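Local coordinates for sensor protein (Bacteroides thetaiotaomicron, PDB 2X7X) that binds fructose in the periplasmic domain of a hybrid two-component system, the whole protein probably acting as a sensor histidine kinase, at residues Ile9-Cys14 and Val37-Arg42; Ile79-Tyr84 and Ile97-Tyr102; Tyr111-Ser116 and Phe243-Asn248; Asn130-Thr135 and Ile177-Met182. All coordinates share one frame; numbering follows the deposited sequence.

How the contacts relate
The four contacts span a two-lobed periplasmic binding protein domain with fructose in the cleft between the lobes. Contact 1 joins two strands of the parallel sheet of one lobe, and contact 2 fastens a loop to a helix of that same lobe, their centres about 17 Å apart. Contact 4 lies in the other lobe, its centre about 35 Å from that of contact 1. Between them comes contact 3, where the chain passes from one lobe to the other and Y245 touches the sugar. The side chains of Q13 in contact 1 and L134 in contact 4 stand about 7 Å and 12 Å from the fructose.

Contact 1 (Ile9-Cys14 and Val37-Arg42); sequences IGVAQC and VSVEIR
V11 and I41 meet flank to flank, their side chains pointing the same way, with CB of V11 3.8 Å from CG1 of I41. On the same face of the sheet CG2 of V11 also touches CG1 of V39 at 4.1 Å, and CD1 of I9 reaches CG2 of V37. Branched aliphatic residues suit this side, because helix 18-31 lies over it, with L28 against V39, and strand 65-68 adds L65 and I67. The backbones run parallel, so I9, V11 and Q13 carry the bonding on their strand: I9 N donates to S38 O at 2.8 Å, V11 N to E40 O at 2.9 Å and Q13 N to R42 O at 3.0 Å, while I9 O and V11 O accept from E40 N and R42 N. These are the two strands of the beta-alpha-beta unit 8-13, 18-31, 38-43, and strand 38-43 is at the sheet edge. The other face is looser. G10 and A12 offer little or no side chain there, and A12 CB comes no nearer than 5.3 Å to residues 37-42. Beside them E40 and R42 are partly exposed; the tip of R42 leads away to a salt bridge with D54 and a cation-pi contact with Y57 of helix 48-60. Such a division of chemistry implies that backbone bonds and aliphatic packing join the strands, whereas the charge of R42 ties the edge strand to helix 48-60.

Contact 2 (Ile79-Tyr84 and Ile97-Tyr102); sequences IVEEAY and ILSDKY
The hydroxyl of S99 sits between its own backbone N and carbonyl carbon (chi1 67°), where OG meets the extended side chain of E81. There S99 OG donates to E81 OE1 at 2.9 Å, meeting the oxygen on its anti side and 33° out of the carboxylate plane. In Y84, CG is anti to the backbone N (chi1 -164°), and one ring face lies against the K101-Y102 peptide. Y102 N stands 3.6 Å above the centre of the Y84 ring, while K101 C is offset toward the rim. The loop 97-102 connects parallel strands 90-93 and 104-108 and lies back on helix 73-85, which precedes the first of them; K101 is the centre of an inverse gamma turn. An alanine in place of Y84 would probably leave this peptide without its aromatic cover and the turn freer to shift. K101 crosses E81 obliquely, its CD 3.7 Å from E81 CG, so the long aliphatic part of the lysine does the packing. The amine NZ remains 4.9 Å from E81 OE1, so any attraction between the opposite charges is probably weak. Deeper in, V80 CG1 packs on I97 CD1 at 3.8 Å, two beta-branched side chains beside L92 and V90 of strand 90-93.

Contact 3 (Tyr111-Ser116 and Phe243-Asn248); sequences YEIGRS and FIYPTN. With FRU (beta-D-fructofuranose), chain E.
I113 sends two of its branches across to the other segment. Its CG2 lies 4.1 Å from CB of F243, the two side chains antiparallel alongside each other, and CD1 reaches CD1 of Y245 at 3.8 Å, crossing that side chain at about a right angle. One helix turn further on, S116 CB comes obliquely to the F243 ring, 3.5 Å from CE1, while F243 CZ is near S116 O. A small serine suits the spot: its CB can come close to the ring as OG turns back to donate to E112 O at 3.1 Å. That oxygen also accepts from S116 N, the two donors arriving from opposite faces of its carbonyl plane. Helix 110-124 covers the second lobe's sheet where strand 241-244 ends and the chain, at residues 243-248, crosses to helix 249-260 of the first lobe, one of the crossovers of the periplasmic binding protein fold. Beyond the strand, the chi1 of Y245 (-167°) sets CG anti to the backbone N, and the ring touches I113 through CD1 and the sugar through CD2, 3.4 Å from fructose O4. A phenylalanine in place of Y245 lacks OH and would probably leave D94 and N110 without the hydroxyl that holds them, D94 itself hydrogen-bonding the fructose. W19 meets the Y245 ring with planes at about 20°, and R146 makes a cation-pi contact with it.

Contact 4 (Asn130-Thr135 and Ile177-Met182); sequences NIVELT and IEMDSM
V132 and M182 run side by side with opposed directions, bringing M182 SD to 3.7 Å from V132 CB. The methionine is extended beyond CG, and this full length carries CE on to the strand, 3.8 Å from E133 O and 4.0 Å from L134 CD2. M179 is folded instead: a bend at chi2 (63°) places SD close to the helix, and the M179 side chain crosses that of V132 at about a right angle, with SD 4.1 Å from CG2. An unbranched, flexible methionine suits both positions, since one residue type can reach the strand either folded or stretched. V132 and L134 both aim their side chains at the helix, as alternate residues of a strand do. Strand 130-135 and helix 177-182 run nearly antiparallel, at 159° with axes 9.9 Å apart. The helix belongs to the beta-alpha-beta crossover from strand 159-167 to strand 191-194, which passes over strand 128-135 lying between them in the sheet. At the other end L134 presents CD2 to E178, 3.8 Å from CB and 3.6 Å from OE1, so both CB and that carboxylate oxygen lie against the leucine methyl; E178 as a whole is partly exposed. On the side of L134, helix 199-209 adds I199 and A203. E133 points away from helix 177-182 and hydrogen-bonds H147 and H195.

Contact 1 (Ile9-Cys14 and Val37-Arg42)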
loop_
_atom_site.group_PDB
_atom_site.type_symbol
_atom_site.label_atom_id
_atom_site.label_comp_id
_atom_site.label_asym_id
_atom_site.label_seq_id
_atom_site.Cartn_x
_atom_site.Cartn_y
_atom_site.Cartn_z
ATOM N N ILE A 9 -4.534 29.797 9.404
ATOM C CA ILE A 9 -4.235 29.488 7.995
ATOM C C ILE A 9 -5.503 29.423 7.135
ATOM O O ILE A 9 -6.531 28.896 7.562
ATOM C CB ILE A 9 -3.418 28.176 7.863
ATOM C CG1 ILE A 9 -1.987 28.389 8.366
ATOM C CG2 ILE A 9 -3.369 27.705 6.415
ATOM C CD1 ILE A 9 -1.172 27.114 8.523
ATOM N N GLY A 10 -5.421 29.974 5.930
ATOM C CA GLY A 10 -6.530 29.937 4.987
ATOM C C GLY A 10 -6.216 29.056 3.790
ATOM O O GLY A 10 -5.143 29.172 3.193
ATOM N N VAL A 11 -7.151 28.169 3.446
ATOM C CA VAL A 11 -6.998 27.287 2.289
ATOM C C VAL A 11 -8.040 27.634 1.238
ATOM O O VAL A 11 -9.241 27.413 1.423
ATOM C CB VAL A 11 -7.067 25.787 2.663
ATOM C CG1 VAL A 11 -6.961 24.898 1.417
ATOM C CG2 VAL A 11 -5.955 25.421 3.650
ATOM N N ALA A 12 -7.565 28.205 0.139
ATOM C CA ALA A 12 -8.430 28.521 -0.984
ATOM C C ALA A 12 -8.321 27.378 -1.984
ATOM O O ALA A 12 -7.267 27.163 -2.605
ATOM C CB ALA A 12 -8.036 29.846 -1.611
ATOM N N GLN A 13 -9.415 26.642 -2.122
ATOM C CA GLN A 13 -9.419 25.399 -2.878
ATOM C C GLN A 13 -10.283 25.585 -4.115
ATOM O O GLN A 13 -11.399 26.089 -4.017
ATOM C CB GLN A 13 -9.966 24.290 -1.977
ATOM C CG GLN A 13 -9.642 22.883 -2.377
ATOM C CD GLN A 13 -8.208 22.494 -2.112
ATOM O OE1 GLN A 13 -7.337 22.719 -2.949
ATOM N NE2 GLN A 13 -7.960 21.864 -0.966
ATOM N N CYS A 14 -9.765 25.180 -5.273
ATOM C CA CYS A 14 -10.435 25.432 -6.552
ATOM C C CYS A 14 -11.743 24.662 -6.731
ATOM O O CYS A 14 -12.631 25.076 -7.483
ATOM C CB CYS A 14 -9.486 25.151 -7.724
ATOM S SG CYS A 14 -8.758 23.480 -7.755
ATOM N N VAL A 37 -2.666 26.366 16.193
ATOM C CA VAL A 37 -3.024 26.554 14.762
ATOM C C VAL A 37 -4.467 26.259 14.331
ATOM O O VAL A 37 -4.970 25.147 14.486
ATOM C CB VAL A 37 -2.048 25.788 13.824
ATOM C CG1 VAL A 37 -2.066 24.295 14.119
ATOM C CG2 VAL A 37 -2.368 26.057 12.351
ATOM N N SER A 38 -5.110 27.274 13.767
ATOM C CA SER A 38 -6.462 27.157 13.248
ATOM C C SER A 38 -6.426 27.131 11.714
ATOM O O SER A 38 -5.824 28.007 11.079
ATOM C CB SER A 38 -7.317 28.322 13.759
ATOM O OG SER A 38 -8.495 28.492 12.991
ATOM N N VAL A 39 -7.056 26.115 11.130
ATOM C CA VAL A 39 -7.144 26.002 9.676
ATOM C C VAL A 39 -8.584 26.167 9.213
ATOM O O VAL A 39 -9.491 25.466 9.672
ATOM C CB VAL A 39 -6.579 24.661 9.147
ATOM C CG1 VAL A 39 -6.672 24.613 7.635
ATOM C CG2 VAL A 39 -5.137 24.462 9.593
ATOM N N GLU A 40 -8.773 27.106 8.299
ATOM C CA GLU A 40 -10.060 27.367 7.695
ATOM C C GLU A 40 -9.967 27.024 6.207
ATOM O O GLU A 40 -8.954 27.315 5.565
ATOM C CB GLU A 40 -10.380 28.839 7.883
ATOM C CG GLU A 40 -11.774 29.258 7.494
ATOM C CD GLU A 40 -12.020 30.720 7.796
ATOM O OE1 GLU A 40 -11.150 31.360 8.451
ATOM O OE2 GLU A 40 -13.085 31.224 7.372
ATOM N N ILE A 41 -11.012 26.397 5.665
ATOM C CA ILE A 41 -10.979 25.874 4.290
ATOM C C ILE A 41 -12.254 26.206 3.537
ATOM O O ILE A 41 -13.347 25.980 4.051
ATOM C CB ILE A 41 -10.762 24.334 4.258
ATOM C CG1 ILE A 41 -9.467 23.948 4.974
ATOM C CG2 ILE A 41 -10.737 23.827 2.823
ATOM C CD1 ILE A 41 -9.267 22.466 5.128
ATOM N N ARG A 42 -12.099 26.725 2.318
ATOM C CA ARG A 42 -13.232 27.089 1.446
ATOM C C ARG A 42 -13.056 26.532 0.031
ATOM O O ARG A 42 -11.940 26.500 -0.500
ATOM C CB ARG A 42 -13.381 28.614 1.362
ATOM C CG ARG A 42 -13.590 29.307 2.709
ATOM C CD ARG A 42 -13.378 30.820 2.629
ATOM N NE ARG A 42 -14.418 31.511 1.860
ATOM C CZ ARG A 42 -15.607 31.869 2.342
ATOM N NH1 ARG A 42 -15.932 31.600 3.607
ATOM N NH2 ARG A 42 -16.476 32.496 1.553
#

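Contact 2 (Ile79-Tyr84 and Ile97-Tyr102)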
loop_
_atom_site.group_PDB
_atom_site.type_symbol
_atom_site.label_atom_id
_atom_site.label_comp_id
_atom_site.label_asym_id
_atom_site.label_seq_id
_atom_site.Cartn_x
_atom_site.Cartn_y
_atom_site.Cartn_z
ATOM N N ILE A 79 -4.746 37.960 -8.544
ATOM C CA ILE A 79 -5.267 37.753 -7.200
ATOM C C ILE A 79 -4.245 37.167 -6.215
ATOM O O ILE A 79 -4.229 37.535 -5.045
ATOM C CB ILE A 79 -6.589 36.962 -7.230
ATOM C CG1 ILE A 79 -7.754 37.916 -7.473
ATOM C CG2 ILE A 79 -6.837 36.241 -5.906
ATOM C CD1 ILE A 79 -7.949 38.350 -8.905
ATOM N N VAL A 80 -3.386 36.268 -6.673
ATOM C CA VAL A 80 -2.345 35.750 -5.783
ATOM C C VAL A 80 -1.243 36.800 -5.561
ATOM O O VAL A 80 -0.690 36.909 -4.456
ATOM C CB VAL A 80 -1.785 34.372 -6.259
ATOM C CG1 VAL A 80 -0.536 33.979 -5.496
ATOM C CG2 VAL A 80 -2.826 33.300 -6.083
ATOM N N GLU A 81 -0.935 37.575 -6.606
ATOM C CA GLU A 81 0.054 38.652 -6.504
ATOM C C GLU A 81 -0.315 39.686 -5.433
ATOM O O GLU A 81 0.547 40.096 -4.649
ATOM C CB GLU A 81 0.292 39.311 -7.860
ATOM C CG GLU A 81 1.296 38.552 -8.721
ATOM C CD GLU A 81 1.365 39.046 -10.161
ATOM O OE1 GLU A 81 2.286 38.614 -10.885
ATOM O OE2 GLU A 81 0.502 39.858 -10.574
ATOM N N GLU A 82 -1.593 40.072 -5.385
ATOM C CA GLU A 82 -2.114 40.914 -4.301
ATOM C C GLU A 82 -1.744 40.367 -2.931
ATOM O O GLU A 82 -1.064 41.044 -2.153
ATOM C CB GLU A 82 -3.626 41.052 -4.380
ATOM C CG GLU A 82 -4.123 41.801 -5.587
ATOM C CD GLU A 82 -5.630 41.888 -5.600
ATOM O OE1 GLU A 82 -6.213 42.089 -6.695
ATOM O OE2 GLU A 82 -6.230 41.750 -4.503
ATOM N N ALA A 83 -2.176 39.143 -2.637
ATOM C CA ALA A 83 -1.839 38.519 -1.363
ATOM C C ALA A 83 -0.331 38.550 -1.100
ATOM O O ALA A 83 0.100 38.721 0.039
ATOM C CB ALA A 83 -2.359 37.110 -1.311
ATOM N N TYR A 84 0.467 38.404 -2.153
ATOM C CA TYR A 84 1.918 38.433 -1.999
ATOM C C TYR A 84 2.471 39.844 -1.700
ATOM O O TYR A 84 3.273 39.994 -0.773
ATOM C CB TYR A 84 2.623 37.785 -3.200
ATOM C CG TYR A 84 4.079 37.424 -2.962
ATOM C CD1 TYR A 84 4.436 36.416 -2.067
ATOM C CD2 TYR A 84 5.103 38.087 -3.649
ATOM C CE1 TYR A 84 5.776 36.079 -1.853
ATOM C CE2 TYR A 84 6.443 37.759 -3.449
ATOM C CZ TYR A 84 6.772 36.754 -2.553
ATOM O OH TYR A 84 8.100 36.429 -2.361
ATOM N N ILE A 97 0.280 29.327 -10.885
ATOM C CA ILE A 97 -0.041 30.600 -11.526
ATOM C C ILE A 97 1.045 30.927 -12.547
ATOM O O ILE A 97 1.907 30.087 -12.835
ATOM C CB ILE A 97 -0.218 31.751 -10.507
ATOM C CG1 ILE A 97 1.033 31.922 -9.644
ATOM C CG2 ILE A 97 -1.453 31.518 -9.647
ATOM C CD1 ILE A 97 1.055 33.199 -8.827
ATOM N N LEU A 98 1.013 32.141 -13.090
ATOM C CA LEU A 98 1.906 32.506 -14.184
ATOM C C LEU A 98 3.005 33.500 -13.812
ATOM O O LEU A 98 3.570 34.158 -14.680
ATOM C CB LEU A 98 1.092 33.004 -15.384
ATOM C CG LEU A 98 0.084 31.994 -15.943
ATOM C CD1 LEU A 98 -0.657 32.574 -17.128
ATOM C CD2 LEU A 98 0.758 30.650 -16.301
ATOM N N SER A 99 3.317 33.597 -12.527
ATOM C CA SER A 99 4.426 34.421 -12.074
ATOM C C SER A 99 5.048 33.793 -10.847
ATOM O O SER A 99 4.601 32.740 -10.392
ATOM C CB SER A 99 3.965 35.837 -11.756
ATOM O OG SER A 99 3.111 35.829 -10.635
ATOM N N ASP A 100 6.069 34.450 -10.307
ATOM C CA ASP A 100 6.897 33.881 -9.243
ATOM C C ASP A 100 6.617 34.589 -7.929
ATOM O O ASP A 100 7.410 34.535 -6.989
ATOM C CB ASP A 100 8.378 34.017 -9.614
ATOM C CG ASP A 100 8.827 35.475 -9.756
ATOM O OD1 ASP A 100 7.994 36.378 -10.015
ATOM O OD2 ASP A 100 10.037 35.713 -9.615
ATOM N N LYS A 101 5.485 35.275 -7.876
ATOM C CA LYS A 101 5.141 36.040 -6.701
ATOM C C LYS A 101 4.316 35.175 -5.761
ATOM O O LYS A 101 3.092 35.300 -5.678
ATOM C CB LYS A 101 4.459 37.357 -7.097
ATOM C CG LYS A 101 5.446 38.359 -7.751
ATOM C CD LYS A 101 4.763 39.665 -8.220
ATOM C CE LYS A 101 5.781 40.744 -8.594
ATOM N NZ LYS A 101 6.756 40.231 -9.608
ATOM N N TYR A 102 5.027 34.281 -5.077
ATOM C CA TYR A 102 4.463 33.325 -4.118
ATOM C C TYR A 102 5.612 32.884 -3.212
ATOM O O TYR A 102 6.780 33.041 -3.564
ATOM C CB TYR A 102 3.807 32.114 -4.836
ATOM C CG TYR A 102 4.765 31.290 -5.677
ATOM C CD1 TYR A 102 5.589 30.328 -5.084
ATOM C CD2 TYR A 102 4.872 31.479 -7.060
ATOM C CE1 TYR A 102 6.503 29.570 -5.833
ATOM C CE2 TYR A 102 5.780 30.707 -7.829
ATOM C CZ TYR A 102 6.593 29.759 -7.193
ATOM O OH TYR A 102 7.503 28.995 -7.892
#

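Contact 3 (Tyr111-Ser116 and Phe243-Asn248)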
loop_
_atom_site.group_PDB
_atom_site.type_symbol
_atom_site.label_atom_id
_atom_site.label_comp_id
_atom_site.label_asym_id
_atom_site.label_seq_id
_atom_site.Cartn_x
_atom_site.Cartn_y
_atom_site.Cartn_z
ATOM N N TYR A 111 3.594 17.314 -16.078
ATOM C CA TYR A 111 4.147 17.086 -17.408
ATOM C C TYR A 111 4.668 15.653 -17.480
ATOM O O TYR A 111 4.379 14.915 -18.425
ATOM C CB TYR A 111 5.258 18.085 -17.698
ATOM C CG TYR A 111 5.834 18.035 -19.098
ATOM C CD1 TYR A 111 6.854 17.143 -19.429
ATOM C CD2 TYR A 111 5.378 18.900 -20.090
ATOM C CE1 TYR A 111 7.391 17.105 -20.718
ATOM C CE2 TYR A 111 5.917 18.866 -21.378
ATOM C CZ TYR A 111 6.921 17.969 -21.676
ATOM O OH TYR A 111 7.453 17.947 -22.943
ATOM N N GLU A 112 5.417 15.261 -16.458
ATOM C CA GLU A 112 5.959 13.921 -16.369
ATOM C C GLU A 112 4.883 12.847 -16.287
ATOM O O GLU A 112 5.050 11.756 -16.824
ATOM C CB GLU A 112 6.917 13.817 -15.187
ATOM C CG GLU A 112 8.311 14.319 -15.536
ATOM C CD GLU A 112 8.893 13.629 -16.771
ATOM O OE1 GLU A 112 9.464 14.346 -17.623
ATOM O OE2 GLU A 112 8.755 12.377 -16.893
ATOM N N ILE A 113 3.780 13.161 -15.616
ATOM C CA ILE A 113 2.624 12.258 -15.584
ATOM C C ILE A 113 2.056 12.047 -16.993
ATOM O O ILE A 113 1.803 10.917 -17.389
ATOM C CB ILE A 113 1.550 12.717 -14.573
ATOM C CG1 ILE A 113 2.083 12.527 -13.167
ATOM C CG2 ILE A 113 0.282 11.910 -14.727
ATOM C CD1 ILE A 113 1.308 13.241 -12.115
ATOM N N GLY A 114 1.915 13.129 -17.748
ATOM C CA GLY A 114 1.435 13.049 -19.114
ATOM C C GLY A 114 2.361 12.171 -19.922
ATOM O O GLY A 114 1.921 11.254 -20.639
ATOM N N ARG A 115 3.653 12.445 -19.785
ATOM C CA ARG A 115 4.691 11.685 -20.455
ATOM C C ARG A 115 4.538 10.209 -20.144
ATOM O O ARG A 115 4.465 9.392 -21.062
ATOM C CB ARG A 115 6.038 12.184 -19.997
ATOM C CG ARG A 115 7.177 11.863 -20.916
ATOM C CD ARG A 115 8.456 11.725 -20.087
ATOM N NE ARG A 115 9.635 11.835 -20.922
ATOM C CZ ARG A 115 9.981 12.948 -21.562
ATOM N NH1 ARG A 115 11.084 12.975 -22.309
ATOM N NH2 ARG A 115 9.221 14.037 -21.443
ATOM N N SER A 116 4.460 9.876 -18.853
ATOM C CA SER A 116 4.192 8.513 -18.403
ATOM C C SER A 116 2.923 7.899 -19.005
ATOM O O SER A 116 2.903 6.706 -19.335
ATOM C CB SER A 116 4.054 8.479 -16.895
ATOM O OG SER A 116 5.266 8.761 -16.272
ATOM N N PHE A 243 -2.617 6.918 -12.680
ATOM C CA PHE A 243 -1.368 7.395 -12.082
ATOM C C PHE A 243 -1.633 8.104 -10.785
ATOM O O PHE A 243 -2.599 8.865 -10.679
ATOM C CB PHE A 243 -0.606 8.290 -13.062
ATOM C CG PHE A 243 0.034 7.525 -14.164
ATOM C CD1 PHE A 243 1.365 7.138 -14.069
ATOM C CD2 PHE A 243 -0.719 7.115 -15.266
ATOM C CE1 PHE A 243 1.958 6.395 -15.085
ATOM C CE2 PHE A 243 -0.156 6.374 -16.281
ATOM C CZ PHE A 243 1.187 6.015 -16.204
ATOM N N ILE A 244 -0.802 7.823 -9.790
ATOM C CA ILE A 244 -0.935 8.438 -8.481
ATOM C C ILE A 244 -0.742 9.936 -8.597
ATOM O O ILE A 244 0.319 10.396 -9.016
ATOM C CB ILE A 244 0.078 7.856 -7.471
ATOM C CG1 ILE A 244 -0.323 6.417 -7.102
ATOM C CG2 ILE A 244 0.195 8.759 -6.229
ATOM C CD1 ILE A 244 0.530 5.790 -6.012
ATOM N N TYR A 245 -1.781 10.696 -8.276
ATOM C CA TYR A 245 -1.637 12.134 -8.118
ATOM C C TYR A 245 -1.790 12.445 -6.638
ATOM O O TYR A 245 -2.918 12.519 -6.118
ATOM C CB TYR A 245 -2.637 12.913 -8.973
ATOM C CG TYR A 245 -2.301 14.388 -9.066
ATOM C CD1 TYR A 245 -1.054 14.809 -9.560
ATOM C CD2 TYR A 245 -3.206 15.360 -8.656
ATOM C CE1 TYR A 245 -0.723 16.167 -9.650
ATOM C CE2 TYR A 245 -2.889 16.717 -8.743
ATOM C CZ TYR A 245 -1.645 17.112 -9.243
ATOM O OH TYR A 245 -1.309 18.449 -9.346
ATOM N N PRO A 246 -0.657 12.590 -5.943
ATOM C CA PRO A 246 -0.652 12.558 -4.472
ATOM C C PRO A 246 -1.178 13.834 -3.837
ATOM O O PRO A 246 -0.893 14.941 -4.304
ATOM C CB PRO A 246 0.823 12.343 -4.117
ATOM C CG PRO A 246 1.588 12.923 -5.284
ATOM C CD PRO A 246 0.694 12.761 -6.509
ATOM N N THR A 247 -1.961 13.646 -2.783
ATOM C CA THR A 247 -2.571 14.730 -2.032
ATOM C C THR A 247 -1.570 15.287 -1.014
ATOM O O THR A 247 -1.366 16.499 -0.954
ATOM C CB THR A 247 -3.851 14.261 -1.329
ATOM O OG1 THR A 247 -3.565 13.100 -0.549
ATOM C CG2 THR A 247 -4.930 13.901 -2.338
ATOM N N ASN A 248 -0.949 14.388 -0.242
ATOM C CA ASN A 248 0.082 14.717 0.747
ATOM C C ASN A 248 -0.215 15.952 1.610
ATOM O O ASN A 248 0.630 16.830 1.788
ATOM C CB ASN A 248 1.457 14.804 0.078
ATOM C CG ASN A 248 2.074 13.421 -0.195
ATOM O OD1 ASN A 248 1.751 12.426 0.464
ATOM N ND2 ASN A 248 2.967 13.362 -1.173
HETATM C C1 FRU E . -9.208 17.356 -7.852
HETATM C C2 FRU E . -8.777 17.249 -9.303
HETATM C C3 FRU E . -8.090 15.920 -9.603
HETATM C C4 FRU E . -6.989 16.337 -10.558
HETATM C C5 FRU E . -6.560 17.664 -9.946
HETATM C C6 FRU E . -5.856 18.625 -10.901
HETATM O O1 FRU E . -10.139 18.425 -7.705
HETATM O O2 FRU E . -9.922 17.470 -10.134
HETATM O O3 FRU E . -8.985 14.934 -10.137
HETATM O O4 FRU E . -5.928 15.379 -10.638
HETATM O O5 FRU E . -7.804 18.255 -9.557
HETATM O O6 FRU E . -5.395 19.779 -10.168
#

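Contact 4 (Asn130-Thr135 and Ile177-Met182)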
loop_
_atom_site.group_PDB
_atom_site.type_symbol
_atom_site.label_atom_id
_atom_site.label_comp_id
_atom_site.label_asym_id
_atom_site.label_seq_id
_atom_site.Cartn_x
_atom_site.Cartn_y
_atom_site.Cartn_z
ATOM N N ASN A 130 -5.081 4.515 -32.338
ATOM C CA ASN A 130 -5.737 5.810 -32.232
ATOM C C ASN A 130 -6.159 6.124 -30.797
ATOM O O ASN A 130 -6.796 5.298 -30.141
ATOM C CB ASN A 130 -6.973 5.840 -33.125
ATOM C CG ASN A 130 -6.646 5.650 -34.585
ATOM O OD1 ASN A 130 -5.604 6.095 -35.080
ATOM N ND2 ASN A 130 -7.549 4.992 -35.293
ATOM N N ILE A 131 -5.808 7.317 -30.332
ATOM C CA ILE A 131 -6.101 7.759 -28.972
ATOM C C ILE A 131 -7.054 8.950 -29.010
ATOM O O ILE A 131 -6.914 9.834 -29.872
ATOM C CB ILE A 131 -4.815 8.225 -28.217
ATOM C CG1 ILE A 131 -3.681 7.217 -28.370
ATOM C CG2 ILE A 131 -5.108 8.497 -26.736
ATOM C CD1 ILE A 131 -2.367 7.671 -27.702
ATOM N N VAL A 132 -8.015 8.976 -28.090
ATOM C CA VAL A 132 -8.767 10.198 -27.829
ATOM C C VAL A 132 -8.401 10.720 -26.431
ATOM O O VAL A 132 -8.148 9.915 -25.520
ATOM C CB VAL A 132 -10.304 10.017 -28.034
ATOM C CG1 VAL A 132 -10.606 9.699 -29.483
ATOM C CG2 VAL A 132 -10.883 8.923 -27.141
ATOM N N GLU A 133 -8.351 12.051 -26.277
ATOM C CA GLU A 133 -7.984 12.718 -25.017
ATOM C C GLU A 133 -9.135 13.530 -24.467
ATOM O O GLU A 133 -9.757 14.294 -25.184
ATOM C CB GLU A 133 -6.779 13.642 -25.210
ATOM C CG GLU A 133 -6.199 14.221 -23.915
ATOM C CD GLU A 133 -4.976 15.119 -24.123
ATOM O OE1 GLU A 133 -4.804 15.680 -25.224
ATOM O OE2 GLU A 133 -4.185 15.301 -23.172
ATOM N N LEU A 134 -9.407 13.364 -23.179
ATOM C CA LEU A 134 -10.409 14.146 -22.475
ATOM C C LEU A 134 -9.715 14.903 -21.338
ATOM O O LEU A 134 -9.288 14.325 -20.341
ATOM C CB LEU A 134 -11.536 13.231 -21.977
ATOM C CG LEU A 134 -12.358 12.510 -23.070
ATOM C CD1 LEU A 134 -13.044 11.246 -22.572
ATOM C CD2 LEU A 134 -13.398 13.421 -23.695
ATOM N N THR A 135 -9.590 16.207 -21.505
ATOM C CA THR A 135 -8.738 17.014 -20.625
ATOM C C THR A 135 -9.486 17.612 -19.435
ATOM O O THR A 135 -10.711 17.726 -19.441
ATOM C CB THR A 135 -8.062 18.178 -21.420
ATOM O OG1 THR A 135 -8.964 19.286 -21.557
ATOM C CG2 THR A 135 -7.662 17.715 -22.800
ATOM N N ILE A 177 -20.701 13.065 -22.506
ATOM C CA ILE A 177 -21.170 13.705 -23.725
ATOM C C ILE A 177 -20.060 13.724 -24.756
ATOM O O ILE A 177 -20.245 13.271 -25.873
ATOM C CB ILE A 177 -21.675 15.135 -23.460
ATOM C CG1 ILE A 177 -22.820 15.107 -22.441
ATOM C CG2 ILE A 177 -22.082 15.837 -24.768
ATOM C CD1 ILE A 177 -23.980 14.241 -22.863
ATOM N N GLU A 178 -18.897 14.231 -24.375
ATOM C CA GLU A 178 -17.794 14.349 -25.337
ATOM C C GLU A 178 -17.382 12.990 -25.915
ATOM O O GLU A 178 -17.174 12.874 -27.129
ATOM C CB GLU A 178 -16.617 15.094 -24.721
ATOM C CG GLU A 178 -16.905 16.554 -24.506
ATOM C CD GLU A 178 -16.068 17.153 -23.403
ATOM O OE1 GLU A 178 -15.215 16.430 -22.840
ATOM O OE2 GLU A 178 -16.262 18.352 -23.086
ATOM N N MET A 179 -17.306 11.962 -25.063
ATOM C CA MET A 179 -16.984 10.609 -25.532
ATOM C C MET A 179 -18.042 10.076 -26.514
ATOM O O MET A 179 -17.699 9.361 -27.465
ATOM C CB MET A 179 -16.789 9.646 -24.361
ATOM C CG MET A 179 -16.216 8.298 -24.741
ATOM S SD MET A 179 -14.540 8.367 -25.448
ATOM C CE MET A 179 -14.479 6.791 -26.299
ATOM N N ASP A 180 -19.313 10.421 -26.277
ATOM C CA ASP A 180 -20.404 10.072 -27.177
ATOM C C ASP A 180 -20.112 10.616 -28.541
ATOM O O ASP A 180 -20.197 9.902 -29.531
ATOM C CB ASP A 180 -21.707 10.694 -26.717
ATOM C CG ASP A 180 -22.537 9.771 -25.879
ATOM O OD1 ASP A 180 -22.081 8.666 -25.529
ATOM O OD2 ASP A 180 -23.668 10.160 -25.557
ATOM N N SER A 181 -19.763 11.894 -28.590
ATOM C CA SER A 181 -19.460 12.542 -29.850
ATOM C C SER A 181 -18.277 11.858 -30.551
ATOM O O SER A 181 -18.304 11.674 -31.763
ATOM C CB SER A 181 -19.204 14.038 -29.633
ATOM O OG SER A 181 -18.823 14.668 -30.843
ATOM N N MET A 182 -17.260 11.465 -29.787
ATOM C CA MET A 182 -16.080 10.817 -30.361
ATOM C C MET A 182 -16.376 9.424 -30.941
ATOM O O MET A 182 -15.922 9.099 -32.049
ATOM C CB MET A 182 -14.934 10.767 -29.352
ATOM C CG MET A 182 -14.335 12.118 -29.044
ATOM S SD MET A 182 -13.313 12.104 -27.559
ATOM C CE MET A 182 -12.634 13.754 -27.604
#